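Local coordinates for probable amino acid aminotransferase (Mycobacterium tuberculosis, PDB 6Q1S), which is a probable amino acid aminotransferase of the class IV family, modelled here with 4'-deoxy-4'-aminopyridoxal-5'-phosphate and 2-oxoglutaric acid bound, at residues G29-F33 with L59-P63; T35-R39 with S255-A259. All blocks are in the same frame, centred on the assembly; numbering follows the deposited sequence.

Contact 1 of 2, residues G29-F33 with L59-P63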
loop_
_atom_site.group_PDB
_atom_site.type_symbol
_atom_site.label_atom_id
_atom_site.label_comp_id
_atom_site.label_asym_id
_atom_site.label_seq_id
_atom_site.Cartn_x
_atom_site.Cartn_y
_atom_site.Cartn_z
ATOM N N GLY B 29 -5.578 -0.801 -3.757
ATOM C CA GLY B 29 -4.471 -1.744 -3.721
ATOM C C GLY B 29 -4.769 -3.013 -2.957
ATOM O O GLY B 29 -3.862 -3.594 -2.348
ATOM N N ASP B 30 -6.022 -3.459 -2.970
ATOM C CA ASP B 30 -6.488 -4.537 -2.099
ATOM C C ASP B 30 -6.349 -5.853 -2.852
ATOM O O ASP B 30 -7.272 -6.311 -3.528
ATOM C CB ASP B 30 -7.928 -4.284 -1.669
ATOM C CG ASP B 30 -8.340 -5.124 -0.482
ATOM O OD1 ASP B 30 -9.523 -5.056 -0.088
ATOM O OD2 ASP B 30 -7.477 -5.825 0.084
ATOM N N GLY B 31 -5.185 -6.474 -2.723
ATOM C CA GLY B 31 -4.945 -7.752 -3.369
ATOM C C GLY B 31 -3.530 -8.209 -3.099
ATOM O O GLY B 31 -2.738 -7.510 -2.462
ATOM N N VAL B 32 -3.223 -9.407 -3.595
ATOM C CA VAL B 32 -1.897 -9.990 -3.452
ATOM C C VAL B 32 -1.376 -10.347 -4.837
ATOM O O VAL B 32 -2.139 -10.495 -5.796
ATOM C CB VAL B 32 -1.902 -11.230 -2.535
ATOM C CG1 VAL B 32 -2.438 -10.867 -1.159
ATOM C CG2 VAL B 32 -2.721 -12.353 -3.156
ATOM N N PHE B 33 -0.055 -10.487 -4.939
ATOM C CA PHE B 33 0.548 -10.832 -6.216
ATOM C C PHE B 33 1.846 -11.592 -5.991
ATOM O O PHE B 33 2.355 -11.690 -4.872
ATOM C CB PHE B 33 0.788 -9.588 -7.083
ATOM C CG PHE B 33 2.044 -8.836 -6.747
ATOM C CD1 PHE B 33 2.091 -7.986 -5.655
ATOM C CD2 PHE B 33 3.171 -8.958 -7.543
ATOM C CE1 PHE B 33 3.247 -7.285 -5.352
ATOM C CE2 PHE B 33 4.329 -8.261 -7.248
ATOM C CZ PHE B 33 4.366 -7.423 -6.151
ATOM N N LEU B 59 -3.782 -14.340 4.714
ATOM C CA LEU B 59 -3.558 -13.153 5.529
ATOM C C LEU B 59 -4.421 -11.979 5.096
ATOM O O LEU B 59 -4.647 -11.064 5.894
ATOM C CB LEU B 59 -2.083 -12.753 5.476
ATOM C CG LEU B 59 -1.108 -13.718 6.149
ATOM C CD1 LEU B 59 0.296 -13.536 5.598
ATOM C CD2 LEU B 59 -1.126 -13.518 7.655
ATOM N N MET B 60 -4.911 -11.983 3.859
ATOM C CA MET B 60 -5.706 -10.885 3.333
ATOM C C MET B 60 -7.188 -11.214 3.264
ATOM O O MET B 60 -7.950 -10.452 2.658
ATOM C CB MET B 60 -5.186 -10.482 1.956
ATOM C CG MET B 60 -3.912 -9.668 2.029
ATOM S SD MET B 60 -4.277 -7.932 2.325
ATOM C CE MET B 60 -4.910 -7.468 0.719
ATOM N N ASP B 61 -7.610 -12.321 3.877
ATOM C CA ASP B 61 -9.015 -12.727 3.900
ATOM C C ASP B 61 -9.587 -12.788 2.488
ATOM O O ASP B 61 -10.726 -12.391 2.231
ATOM C CB ASP B 61 -9.836 -11.799 4.796
ATOM C CG ASP B 61 -9.303 -11.749 6.214
ATOM O OD1 ASP B 61 -9.111 -12.828 6.815
ATOM O OD2 ASP B 61 -9.068 -10.636 6.725
ATOM N N LEU B 62 -8.790 -13.272 1.579
ATOM C CA LEU B 62 -9.091 -13.507 0.182
ATOM C C LEU B 62 -9.480 -14.962 -0.029
ATOM O O LEU B 62 -9.020 -15.845 0.702
ATOM C CB LEU B 62 -7.880 -13.169 -0.694
ATOM C CG LEU B 62 -7.705 -11.690 -1.023
ATOM C CD1 LEU B 62 -6.304 -11.416 -1.542
ATOM C CD2 LEU B 62 -8.743 -11.268 -2.043
ATOM N N PRO B 63 -10.336 -15.243 -1.010
ATOM C CA PRO B 63 -10.678 -16.638 -1.303
ATOM C C PRO B 63 -9.428 -17.454 -1.583
ATOM O O PRO B 63 -8.469 -16.971 -2.189
ATOM C CB PRO B 63 -11.575 -16.533 -2.541
ATOM C CG PRO B 63 -12.160 -15.162 -2.458
ATOM C CD PRO B 63 -11.090 -14.298 -1.852
#
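Leu-59 is the last helical residue of helix 46-59. The helix ends at Met-60, which buries more surface here than any other residue of the two segments. Its thioether chain, with all three chi angles near m, reaches over to strand 31-39. Met-60 CG packs on Val-32 CG1 at 3.7 Å. The methyl Met-60 CE sits 3.6 Å from Gly-31 N and only 3.1 Å from Asp-30 OD2. The Asp-30 carboxylate takes its main polar partner elsewhere, in a salt bridge with Arg-97, which also donates a hydrogen bond to the carbonyl oxygen of Met-60. Asp-61 has positive phi and is the C-prime residue of a Schellman motif that closes the helix. Its side chain leaves this contact and forms salt bridges with Arg-163 and Arg-167 of the second subunit. The turn brings the chain back, so that Leu-62 again points toward the strand. Leu-62 CD1 lies 3.9 Å from Val-32 CG1 and 4.3 Å from Gly-31 CA. Met-60 and Leu-62 thus both touch the Gly-31 backbone. Pro-63 then leads away, and its carbonyl accepts a hydrogen bond from the hydroxyl of Tyr-95, on strand 89-96.

Contact 2 of 2, residues T35-R39 with S255-A259. With PMP (4'-deoxy-4'-aminopyridoxal-5'-phosphate), chain G; AKG (2-oxoglutaric acid), chain H.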
loop_
_atom_site.group_PDB
_atom_site.type_symbol
_atom_site.label_atom_id
_atom_site.label_comp_id
_atom_site.label_asym_id
_atom_site.label_seq_id
_atom_site.Cartn_x
_atom_site.Cartn_y
_atom_site.Cartn_z
ATOM N N THR B 35 5.694 -12.576 -8.354
ATOM C CA THR B 35 6.524 -12.298 -9.519
ATOM C C THR B 35 7.427 -13.491 -9.780
ATOM O O THR B 35 8.140 -13.944 -8.880
ATOM C CB THR B 35 7.367 -11.032 -9.327
ATOM O OG1 THR B 35 6.508 -9.888 -9.256
ATOM C CG2 THR B 35 8.338 -10.858 -10.487
ATOM N N LEU B 36 7.395 -13.991 -11.013
ATOM C CA LEU B 36 8.163 -15.161 -11.401
ATOM C C LEU B 36 9.026 -14.820 -12.604
ATOM O O LEU B 36 8.670 -13.967 -13.422
ATOM C CB LEU B 36 7.255 -16.350 -11.746
ATOM C CG LEU B 36 6.357 -16.928 -10.650
ATOM C CD1 LEU B 36 5.061 -16.142 -10.538
ATOM C CD2 LEU B 36 6.072 -18.395 -10.922
ATOM N N LEU B 37 10.165 -15.495 -12.701
ATOM C CA LEU B 37 11.093 -15.316 -13.807
ATOM C C LEU B 37 10.976 -16.492 -14.766
ATOM O O LEU B 37 11.031 -17.652 -14.343
ATOM C CB LEU B 37 12.530 -15.185 -13.299
ATOM C CG LEU B 37 13.622 -15.027 -14.359
ATOM C CD1 LEU B 37 13.591 -13.633 -14.967
ATOM C CD2 LEU B 37 14.987 -15.326 -13.761
ATOM N N VAL B 38 10.802 -16.193 -16.048
ATOM C CA VAL B 38 10.823 -17.207 -17.094
ATOM C C VAL B 38 12.240 -17.282 -17.645
ATOM O O VAL B 38 12.753 -16.301 -18.194
ATOM C CB VAL B 38 9.812 -16.887 -18.206
ATOM C CG1 VAL B 38 9.985 -17.852 -19.370
ATOM C CG2 VAL B 38 8.393 -16.958 -17.668
ATOM N N ARG B 39 12.873 -18.444 -17.502
ATOM C CA ARG B 39 14.242 -18.637 -17.960
ATOM C C ARG B 39 14.378 -20.025 -18.563
ATOM O O ARG B 39 13.993 -21.017 -17.936
ATOM C CB ARG B 39 15.248 -18.456 -16.814
ATOM C CG ARG B 39 16.654 -18.929 -17.153
ATOM C CD ARG B 39 17.606 -18.792 -15.972
ATOM N NE ARG B 39 18.108 -17.426 -15.823
ATOM C CZ ARG B 39 19.083 -17.075 -14.990
ATOM N NH1 ARG B 39 19.670 -17.988 -14.229
ATOM N NH2 ARG B 39 19.479 -15.811 -14.924
ATOM N N SER B 255 13.188 -12.675 -7.043
ATOM C CA SER B 255 12.853 -13.668 -8.058
ATOM C C SER B 255 13.298 -13.243 -9.454
ATOM O O SER B 255 13.755 -14.081 -10.239
ATOM C CB SER B 255 11.350 -13.943 -8.048
ATOM O OG SER B 255 10.958 -14.587 -6.849
ATOM N N MET B 256 13.187 -11.957 -9.780
ATOM C CA MET B 256 13.528 -11.491 -11.121
ATOM C C MET B 256 14.963 -10.978 -11.213
ATOM O O MET B 256 15.685 -11.316 -12.156
ATOM C CB MET B 256 12.542 -10.406 -11.566
ATOM C CG MET B 256 12.843 -9.811 -12.930
ATOM S SD MET B 256 11.518 -8.747 -13.540
ATOM C CE MET B 256 11.744 -7.298 -12.516
ATOM N N THR B 257 15.389 -10.156 -10.251
ATOM C CA THR B 257 16.753 -9.639 -10.251
ATOM C C THR B 257 17.772 -10.687 -9.818
ATOM O O THR B 257 18.970 -10.513 -10.071
ATOM C CB THR B 257 16.844 -8.412 -9.335
ATOM O OG1 THR B 257 15.716 -7.558 -9.565
ATOM C CG2 THR B 257 18.118 -7.623 -9.608
ATOM N N LEU B 258 17.315 -11.773 -9.191
ATOM C CA LEU B 258 18.170 -12.850 -8.699
ATOM C C LEU B 258 19.103 -12.362 -7.598
ATOM O O LEU B 258 18.736 -12.398 -6.422
ATOM C CB LEU B 258 18.961 -13.494 -9.842
ATOM C CG LEU B 258 18.109 -14.185 -10.910
ATOM C CD1 LEU B 258 18.970 -15.087 -11.772
ATOM C CD2 LEU B 258 16.966 -14.972 -10.278
ATOM N N ALA B 259 20.301 -11.900 -7.947
ATOM C CA ALA B 259 21.283 -11.514 -6.938
ATOM C C ALA B 259 22.029 -10.271 -7.391
ATOM O O ALA B 259 22.720 -10.297 -8.415
ATOM C CB ALA B 259 22.266 -12.655 -6.661
HETATM N N1 PMP G . 10.973 -8.590 0.078
HETATM C C2 PMP G . 10.048 -7.840 -0.567
HETATM C C2A PMP G . 9.368 -6.703 0.150
HETATM C C3 PMP G . 9.700 -8.133 -1.980
HETATM O O3 PMP G . 8.774 -7.394 -2.649
HETATM C C4 PMP G . 10.400 -9.261 -2.635
HETATM C C4A PMP G . 10.117 -9.639 -4.069
HETATM N N4A PMP G . 10.468 -8.512 -4.951
HETATM C C5 PMP G . 11.391 -10.004 -1.820
HETATM C C6 PMP G . 11.617 -9.619 -0.501
HETATM C C5A PMP G . 12.145 -11.171 -2.419
HETATM O O4P PMP G . 11.235 -12.235 -2.694
HETATM P P PMP G . 11.495 -13.239 -3.925
HETATM O O1P PMP G . 11.510 -12.434 -5.203
HETATM O O2P PMP G . 12.826 -13.923 -3.723
HETATM O O3P PMP G . 10.386 -14.262 -3.972
HETATM C C1 AKG H . 12.368 -6.555 -9.078
HETATM O O1 AKG H . 13.144 -5.581 -9.166
HETATM O O2 AKG H . 12.699 -7.701 -9.455
HETATM C C2 AKG H . 11.034 -6.353 -8.517
HETATM O O5 AKG H . 10.666 -7.022 -7.564
HETATM C C3 AKG H . 10.117 -5.311 -9.113
HETATM C C4 AKG H . 10.343 -3.976 -8.413
HETATM C C5 AKG H . 10.450 -2.869 -9.432
HETATM O O3 AKG H . 10.214 -3.141 -10.630
HETATM O O4 AKG H . 10.776 -1.726 -9.044
#
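Strand 31-39 passes the bend at 255-257, where the residues turn as in a helix without its hydrogen-bonding pattern. The two backbones come nearest at Leu-37 and Met-256, whose CA atoms are 5.3 Å apart. Side chains therefore meet main chain: Thr-35 O is 3.3 Å from Ser-255 CB, and Leu-37 CB is 3.5 Å from Ser-255 O. The bend joins strands 249-254 and 258-265, which are antiparallel neighbours in the mixed sheet, and it lines the ligand pocket. Ser-255 OG donates a hydrogen bond to PMP O1P at 2.8 Å, and Ser-255 N makes a weak hydrogen bond to PMP O1P at 2.5 Å. Thr-257 OG1 donates a hydrogen bond to AKG O2 at 3.0 Å. Behind the bend, Leu-37 CD2 packs on Leu-258 CD2 at 4.0 Å, and Leu-37 CD1 lies 4.4 Å from Met-256 CG. Further along, Arg-39 NH2 approaches Leu-258 CD1 at 3.3 Å, while the guanidinium makes salt bridges with Glu-88 and Asp-284.

Overall arrangement
Both contacts use strand 31-39 of the antiparallel sheet, at successive parts of its length, and their centres are about 22 Å apart. Contact 1 is local in sequence: the strand meets the turn after helix 46-59. Contact 2 spans more than 200 residues and brings the strand against the bend that links two strands of the mixed sheet. Both are buried, but the centre of contact 1 lies about 16 Å from the chain centre and borders the second subunit, whereas that of contact 2 lies about 8 Å from it and contact 2 touches no other protein chain. Contact 1 is mainly apolar side-chain packing, with its charges paired outside. Contact 2 adds close backbone approach, and one of its segments binds both PMP and AKG.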